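Long-range contacts in histidinol dehydrogenase (Elizabethkingia anophelis NUHP1, PDB 6AN0), which probably catalyses the zinc-dependent, two-step oxidation of L-histidinol to L-histidine by NAD, the last step of histidine biosynthesis: residues Cys119-Arg124 against Lys393-Lys398; Gln152-Lys157 against Val385-Phe390. One frame throughout, in Å; residues are numbered along the deposited sequence.

Contact 1: residues Cys119-Arg124 against Lys393-Lys398. With HIS (histidine), chain U.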
loop_
_atom_site.group_PDB
_atom_site.type_symbol
_atom_site.label_atom_id
_atom_site.label_comp_id
_atom_site.label_asym_id
_atom_site.label_seq_id
_atom_site.Cartn_x
_atom_site.Cartn_y
_atom_site.Cartn_z
ATOM N N CYS A 119 -20.296 -0.140 12.780
ATOM C CA CYS A 119 -19.148 0.202 11.945
ATOM C C CYS A 119 -18.978 -0.835 10.841
ATOM O O CYS A 119 -19.218 -2.021 11.050
ATOM C CB CYS A 119 -17.835 0.264 12.753
ATOM S SG CYS A 119 -17.851 1.345 14.206
ATOM N N TRP A 120 -18.516 -0.396 9.672
ATOM C CA TRP A 120 -18.244 -1.355 8.608
ATOM C C TRP A 120 -17.325 -0.703 7.594
ATOM O O TRP A 120 -16.980 0.476 7.711
ATOM C CB TRP A 120 -19.539 -1.865 7.950
ATOM C CG TRP A 120 -20.319 -0.845 7.134
ATOM C CD1 TRP A 120 -20.259 -0.652 5.783
ATOM C CD2 TRP A 120 -21.296 0.083 7.628
ATOM N NE1 TRP A 120 -21.130 0.347 5.404
ATOM C CE2 TRP A 120 -21.783 0.809 6.516
ATOM C CE3 TRP A 120 -21.810 0.366 8.897
ATOM C CZ2 TRP A 120 -22.743 1.817 6.643
ATOM C CZ3 TRP A 120 -22.773 1.369 9.020
ATOM C CH2 TRP A 120 -23.230 2.074 7.896
ATOM N N ARG A 121 -16.878 -1.504 6.629
ATOM C CA ARG A 121 -16.088 -0.996 5.515
ATOM C C ARG A 121 -16.760 -1.362 4.208
ATOM O O ARG A 121 -17.459 -2.383 4.112
ATOM C CB ARG A 121 -14.650 -1.569 5.483
ATOM C CG ARG A 121 -13.838 -1.412 6.727
ATOM C CD ARG A 121 -12.338 -1.635 6.395
ATOM N NE ARG A 121 -12.001 -3.037 6.125
ATOM C CZ ARG A 121 -10.758 -3.465 5.908
ATOM N NH1 ARG A 121 -9.753 -2.593 5.895
ATOM N NH2 ARG A 121 -10.514 -4.745 5.684
ATOM N N GLU A 122 -16.492 -0.541 3.186
ATOM C CA GLU A 122 -16.901 -0.816 1.818
ATOM C C GLU A 122 -15.767 -0.453 0.875
ATOM O O GLU A 122 -15.065 0.545 1.082
ATOM C CB GLU A 122 -18.149 -0.033 1.405
ATOM C CG GLU A 122 -19.345 -0.243 2.311
ATOM C CD GLU A 122 -20.615 0.340 1.722
ATOM O OE1 GLU A 122 -20.664 0.556 0.495
ATOM O OE2 GLU A 122 -21.567 0.577 2.489
ATOM N N ALA A 123 -15.629 -1.242 -0.187
ATOM C CA ALA A 123 -14.641 -0.970 -1.220
ATOM C C ALA A 123 -15.194 0.010 -2.243
ATOM O O ALA A 123 -16.386 0.007 -2.559
ATOM C CB ALA A 123 -14.231 -2.262 -1.931
ATOM N N ARG A 124 -14.303 0.856 -2.767
ATOM C CA ARG A 124 -14.614 1.740 -3.873
ATOM C C ARG A 124 -13.400 1.698 -4.785
ATOM O O ARG A 124 -12.261 1.645 -4.292
ATOM C CB ARG A 124 -14.890 3.194 -3.435
ATOM C CG ARG A 124 -16.151 3.388 -2.572
ATOM C CD ARG A 124 -17.422 3.103 -3.361
ATOM N NE ARG A 124 -18.605 3.410 -2.554
ATOM C CZ ARG A 124 -19.222 2.551 -1.757
ATOM N NH1 ARG A 124 -18.785 1.305 -1.660
ATOM N NH2 ARG A 124 -20.281 2.949 -1.052
ATOM N N LYS A 393 -10.629 1.092 0.809
ATOM C CA LYS A 393 -11.590 0.538 1.760
ATOM C C LYS A 393 -12.009 1.668 2.690
ATOM O O LYS A 393 -11.231 2.098 3.548
ATOM C CB LYS A 393 -11.000 -0.642 2.532
ATOM C CG LYS A 393 -10.548 -1.791 1.608
ATOM C CD LYS A 393 -10.273 -3.086 2.386
ATOM C CE LYS A 393 -9.811 -4.202 1.448
ATOM N NZ LYS A 393 -9.552 -5.485 2.174
ATOM N N ILE A 394 -13.230 2.163 2.493
ATOM C CA ILE A 394 -13.758 3.300 3.241
ATOM C C ILE A 394 -14.441 2.772 4.500
ATOM O O ILE A 394 -15.237 1.831 4.428
ATOM C CB ILE A 394 -14.743 4.103 2.374
ATOM C CG1 ILE A 394 -14.037 4.611 1.100
ATOM C CG2 ILE A 394 -15.356 5.255 3.180
ATOM C CD1 ILE A 394 -14.966 5.380 0.164
ATOM N N THR A 395 -14.160 3.382 5.655
ATOM C CA THR A 395 -14.859 2.984 6.867
ATOM C C THR A 395 -16.086 3.867 7.079
ATOM O O THR A 395 -16.077 5.063 6.752
ATOM C CB THR A 395 -13.945 3.036 8.092
ATOM O OG1 THR A 395 -13.353 4.330 8.185
ATOM C CG2 THR A 395 -12.838 1.987 7.957
ATOM N N PHE A 396 -17.150 3.238 7.577
ATOM C CA PHE A 396 -18.439 3.868 7.821
ATOM C C PHE A 396 -18.824 3.641 9.268
ATOM O O PHE A 396 -18.612 2.546 9.806
ATOM C CB PHE A 396 -19.547 3.273 6.925
ATOM C CG PHE A 396 -19.423 3.637 5.466
ATOM C CD1 PHE A 396 -20.167 4.683 4.941
ATOM C CD2 PHE A 396 -18.588 2.925 4.624
ATOM C CE1 PHE A 396 -20.063 5.025 3.604
ATOM C CE2 PHE A 396 -18.476 3.268 3.277
ATOM C CZ PHE A 396 -19.221 4.321 2.775
ATOM N N GLN A 397 -19.445 4.640 9.892
ATOM C CA GLN A 397 -20.076 4.350 11.173
ATOM C C GLN A 397 -21.367 5.131 11.329
ATOM O O GLN A 397 -21.490 6.267 10.867
ATOM C CB GLN A 397 -19.140 4.653 12.334
ATOM C CG GLN A 397 -18.715 6.060 12.381
ATOM C CD GLN A 397 -17.586 6.223 13.332
ATOM O OE1 GLN A 397 -17.795 6.553 14.504
ATOM N NE2 GLN A 397 -16.372 5.951 12.858
ATOM N N LYS A 398 -22.312 4.510 12.023
ATOM C CA LYS A 398 -23.588 5.125 12.352
ATOM C C LYS A 398 -23.802 4.932 13.847
ATOM O O LYS A 398 -23.945 3.798 14.316
ATOM C CB LYS A 398 -24.726 4.516 11.538
ATOM C CG LYS A 398 -26.060 5.236 11.752
ATOM C CD LYS A 398 -27.137 4.640 10.857
ATOM C CE LYS A 398 -28.452 5.392 10.965
ATOM N NZ LYS A 398 -29.550 4.616 10.303
HETATM N N HIS U . -18.206 -5.268 1.333
HETATM C CA HIS U . -17.610 -4.086 0.742
HETATM C C HIS U . -18.549 -3.389 -0.239
HETATM O O HIS U . -18.101 -2.800 -1.229
HETATM C CB HIS U . -16.302 -4.452 0.051
HETATM C CG HIS U . -15.096 -4.282 0.920
HETATM N ND1 HIS U . -15.171 -3.788 2.204
HETATM C CD2 HIS U . -13.788 -4.535 0.690
HETATM C CE1 HIS U . -13.961 -3.750 2.728
HETATM N NE2 HIS U . -13.106 -4.203 1.832
HETATM O OXT HIS U . -19.770 -3.384 -0.057
HETATM O O HOH W 1 -9.848 0.600 5.640
#

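Contact 2: residues Gln152-Lys157 against Val385-Phe390. With EDO (1,2-ethanediol), chain D.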
loop_
_atom_site.group_PDB
_atom_site.type_symbol
_atom_site.label_atom_id
_atom_site.label_comp_id
_atom_site.label_asym_id
_atom_site.label_seq_id
_atom_site.Cartn_x
_atom_site.Cartn_y
_atom_site.Cartn_z
ATOM N N GLN A 152 -10.471 -3.937 -13.915
ATOM C CA GLN A 152 -11.844 -3.988 -14.404
ATOM C C GLN A 152 -12.781 -4.529 -13.336
ATOM O O GLN A 152 -13.865 -3.976 -13.121
ATOM C CB GLN A 152 -11.921 -4.831 -15.684
ATOM C CG GLN A 152 -11.239 -4.189 -16.891
ATOM C CD GLN A 152 -12.017 -3.004 -17.475
ATOM O OE1 GLN A 152 -12.703 -2.267 -16.755
ATOM N NE2 GLN A 152 -11.915 -2.824 -18.791
ATOM N N LEU A 153 -12.361 -5.579 -12.627
ATOM C CA LEU A 153 -13.208 -6.180 -11.604
ATOM C C LEU A 153 -13.498 -5.219 -10.466
ATOM O O LEU A 153 -14.593 -5.257 -9.886
ATOM C CB LEU A 153 -12.549 -7.442 -11.053
ATOM C CG LEU A 153 -12.623 -8.692 -11.930
ATOM C CD1 LEU A 153 -11.671 -9.736 -11.359
ATOM C CD2 LEU A 153 -14.052 -9.230 -11.966
ATOM N N ALA A 154 -12.527 -4.369 -10.123
ATOM C CA ALA A 154 -12.707 -3.372 -9.074
ATOM C C ALA A 154 -13.687 -2.271 -9.464
ATOM O O ALA A 154 -14.187 -1.565 -8.578
ATOM C CB ALA A 154 -11.354 -2.740 -8.720
ATOM N N GLY A 155 -13.967 -2.102 -10.753
ATOM C CA GLY A 155 -14.822 -1.015 -11.200
ATOM C C GLY A 155 -14.085 0.259 -11.548
ATOM O O GLY A 155 -14.708 1.328 -11.594
ATOM N N CYS A 156 -12.778 0.184 -11.788
ATOM C CA CYS A 156 -12.004 1.363 -12.170
ATOM C C CYS A 156 -12.483 1.886 -13.527
ATOM O O CYS A 156 -12.501 1.143 -14.510
ATOM C CB CYS A 156 -10.515 1.012 -12.223
ATOM S SG CYS A 156 -9.855 0.333 -10.655
ATOM N N LYS A 157 -12.871 3.164 -13.573
ATOM C CA LYS A 157 -13.581 3.691 -14.736
ATOM C C LYS A 157 -12.645 4.083 -15.875
ATOM O O LYS A 157 -13.029 4.003 -17.050
ATOM C CB LYS A 157 -14.420 4.907 -14.328
ATOM N N VAL A 385 0.366 -7.766 -6.454
ATOM C CA VAL A 385 -0.846 -7.073 -6.889
ATOM C C VAL A 385 -2.054 -7.996 -6.739
ATOM O O VAL A 385 -1.980 -9.200 -7.014
ATOM C CB VAL A 385 -0.686 -6.579 -8.338
ATOM C CG1 VAL A 385 -2.024 -6.091 -8.903
ATOM C CG2 VAL A 385 0.342 -5.436 -8.384
ATOM N N SER A 386 -3.178 -7.436 -6.290
ATOM C CA SER A 386 -4.430 -8.193 -6.177
ATOM C C SER A 386 -5.593 -7.227 -6.356
ATOM O O SER A 386 -5.402 -6.046 -6.661
ATOM C CB SER A 386 -4.516 -8.929 -4.832
ATOM O OG SER A 386 -4.750 -8.008 -3.764
ATOM N N LEU A 387 -6.817 -7.727 -6.172
ATOM C CA LEU A 387 -7.962 -6.827 -6.221
ATOM C C LEU A 387 -7.795 -5.670 -5.233
ATOM O O LEU A 387 -8.177 -4.530 -5.534
ATOM C CB LEU A 387 -9.249 -7.605 -5.925
ATOM C CG LEU A 387 -10.518 -6.809 -6.176
ATOM C CD1 LEU A 387 -10.686 -6.551 -7.651
ATOM C CD2 LEU A 387 -11.681 -7.617 -5.625
ATOM N N ASP A 388 -7.210 -5.952 -4.053
ATOM C CA ASP A 388 -6.959 -4.934 -3.030
ATOM C C ASP A 388 -6.157 -3.747 -3.558
ATOM O O ASP A 388 -6.242 -2.644 -3.002
ATOM C CB ASP A 388 -6.160 -5.512 -1.857
ATOM C CG ASP A 388 -6.799 -6.737 -1.227
ATOM O OD1 ASP A 388 -7.740 -7.317 -1.802
ATOM O OD2 ASP A 388 -6.323 -7.125 -0.142
ATOM N N SER A 389 -5.311 -3.973 -4.568
ATOM C CA SER A 389 -4.439 -2.918 -5.070
ATOM C C SER A 389 -5.202 -1.835 -5.815
ATOM O O SER A 389 -4.648 -0.759 -6.053
ATOM C CB SER A 389 -3.365 -3.504 -6.008
ATOM O OG SER A 389 -2.747 -4.637 -5.437
ATOM N N PHE A 390 -6.447 -2.100 -6.206
ATOM C CA PHE A 390 -7.174 -1.222 -7.111
ATOM C C PHE A 390 -8.332 -0.503 -6.437
ATOM O O PHE A 390 -9.109 0.181 -7.118
ATOM C CB PHE A 390 -7.674 -2.032 -8.314
ATOM C CG PHE A 390 -6.557 -2.562 -9.183
ATOM C CD1 PHE A 390 -6.062 -1.797 -10.240
ATOM C CD2 PHE A 390 -5.984 -3.800 -8.918
ATOM C CE1 PHE A 390 -5.032 -2.272 -11.039
ATOM C CE2 PHE A 390 -4.951 -4.286 -9.706
ATOM C CZ PHE A 390 -4.473 -3.511 -10.773
HETATM C C1 EDO D . 0.392 -4.351 -3.933
HETATM O O1 EDO D . -0.910 -4.265 -3.337
HETATM C C2 EDO D . 0.332 -3.430 -5.145
HETATM O O2 EDO D . -0.192 -2.195 -4.682
#

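Contact 1: residues Cys119-Arg124 against Lys393-Lys398
An antiparallel strand pair within a mixed sheet, bordering the pocket that holds free histidine, is formed by Cys-119-Arg-124 and Lys-393-Lys-398. The axes of the two short strand segments approach to 4.5 Å, their N-to-C directions 149° apart. Trp-120/Phe-396 and Glu-122/Ile-394 are hydrogen-bonded pairs, each closed by two reciprocal N-H...O bonds lying in the carbonyl planes; Arg-121/Thr-395 is a non-hydrogen-bonded pair between them.

On the face bearing Trp-120, Glu-122 and Phe-396, the indole CG sits in the crowded position between backbone N and carbonyl carbon (chi1 68°). This swings the indole under its neighbour, so that Phe-396 CB stands over the six-membered ring, 3.6 Å from its centroid, a CH-pi contact. The ring planes are almost parallel, 6° apart, but slid so far that they barely overlap. Glu-122 crosses the phenyl, its CG 3.7 Å from Phe-396 CE2. Its carboxylate is fixed at both oxygens: Trp-120 NE1 meets the anti lone pair of Glu-122 OE2 at 3.0 Å, while Arg-124 NH1 and NH2 both grip OE1, NH2 at 2.9 Å in a salt bridge; Arg-124 NE bonds to Ile-346 O of the second subunit. These bonds would favour the ionised carboxylate.

On the other face, Lys-393 CD lies over the Arg-121 guanidinium, 3.6 Å from CZ. The like charges Arg-121 NH2 and Lys-393 NZ approach to 3.7 Å, a repulsion probably relieved by Glu-106 and by Asp-388 of the second subunit, both salt-bridged to Lys-393. Bound histidine lies against the extended Lys-393 chain, and Ala-123 N donates to its carboxylate O at 3.1 Å.

Cys-119 bonds through its backbone to Ile-111, continuing the sheet, while Thr-395 to Lys-398 pair in parallel with a strand of the second subunit, carrying it across the interface.

Contact 2: residues Gln152-Lys157 against Val385-Phe390
A Schellman motif follows the last turn of helix 142-154, with Gly-155 at a positive phi of 91°, and this helix end faces the 3-10 turn 387-389; the nearest CA atoms, of Ala-154 and Phe-390, are 6.3 Å apart. Leu-387 reaches across with CG anti to the backbone N (chi1 -170°), which brings the CD1 branch to the last helical turn. Leu-387 CD1 lies 4.0 Å from Leu-153 CB and equally far from Ala-154 CB, and comes to 3.8 Å from Ala-154 N. Ala-154 CB also meets Phe-390 CB at 3.8 Å, so one small methyl packs against both residues.

Beyond the turn of the chain, Cys-156 SG lies 3.6 Å from Phe-390 O and 4.0 Å from Phe-390 CB. The phenyl itself leads away from this helix end and stacks on Phe-213. Phe-390 thus meets residues 152-157 with its CB and backbone rather than with the tip of its ring.

The turn is shaped by its own polar groups: Ser-386 N donates to Ser-389 OG at 3.0 Å in a nearly straight bond (168°), and that hydroxyl also shares a hydrogen bond with a 1,2-ethanediol, probably from the crystallisation liquor.

No hydrogen bond joins the two segments, so their association rests on apolar contact and fit, and the hydrogen bonds form within each segment or go to other partners.

In the fold
Contact 2 is nested along the chain inside the loop closed by contact 1, and their centres are about 17 Å apart. Phe-390 leads directly into strand 391-399, so 385-390 and 393-398 are joined by a short connection, whereas 119-124 and 152-157 are linked through the end of strand 117-132 and helix 142-154. The contacts also touch: Lys-393 NZ lies 4.3 Å from Asp-388 OD2 of the same chain. This is packing distance, not a salt bridge; the Asp-388 that pairs with Lys-393 belongs to the second subunit. Bound histidine belongs to contact 1, yet the Leu-387 side chain is only about 7 Å from it. A zinc ion is about 11 Å from the Gln-397 side chain.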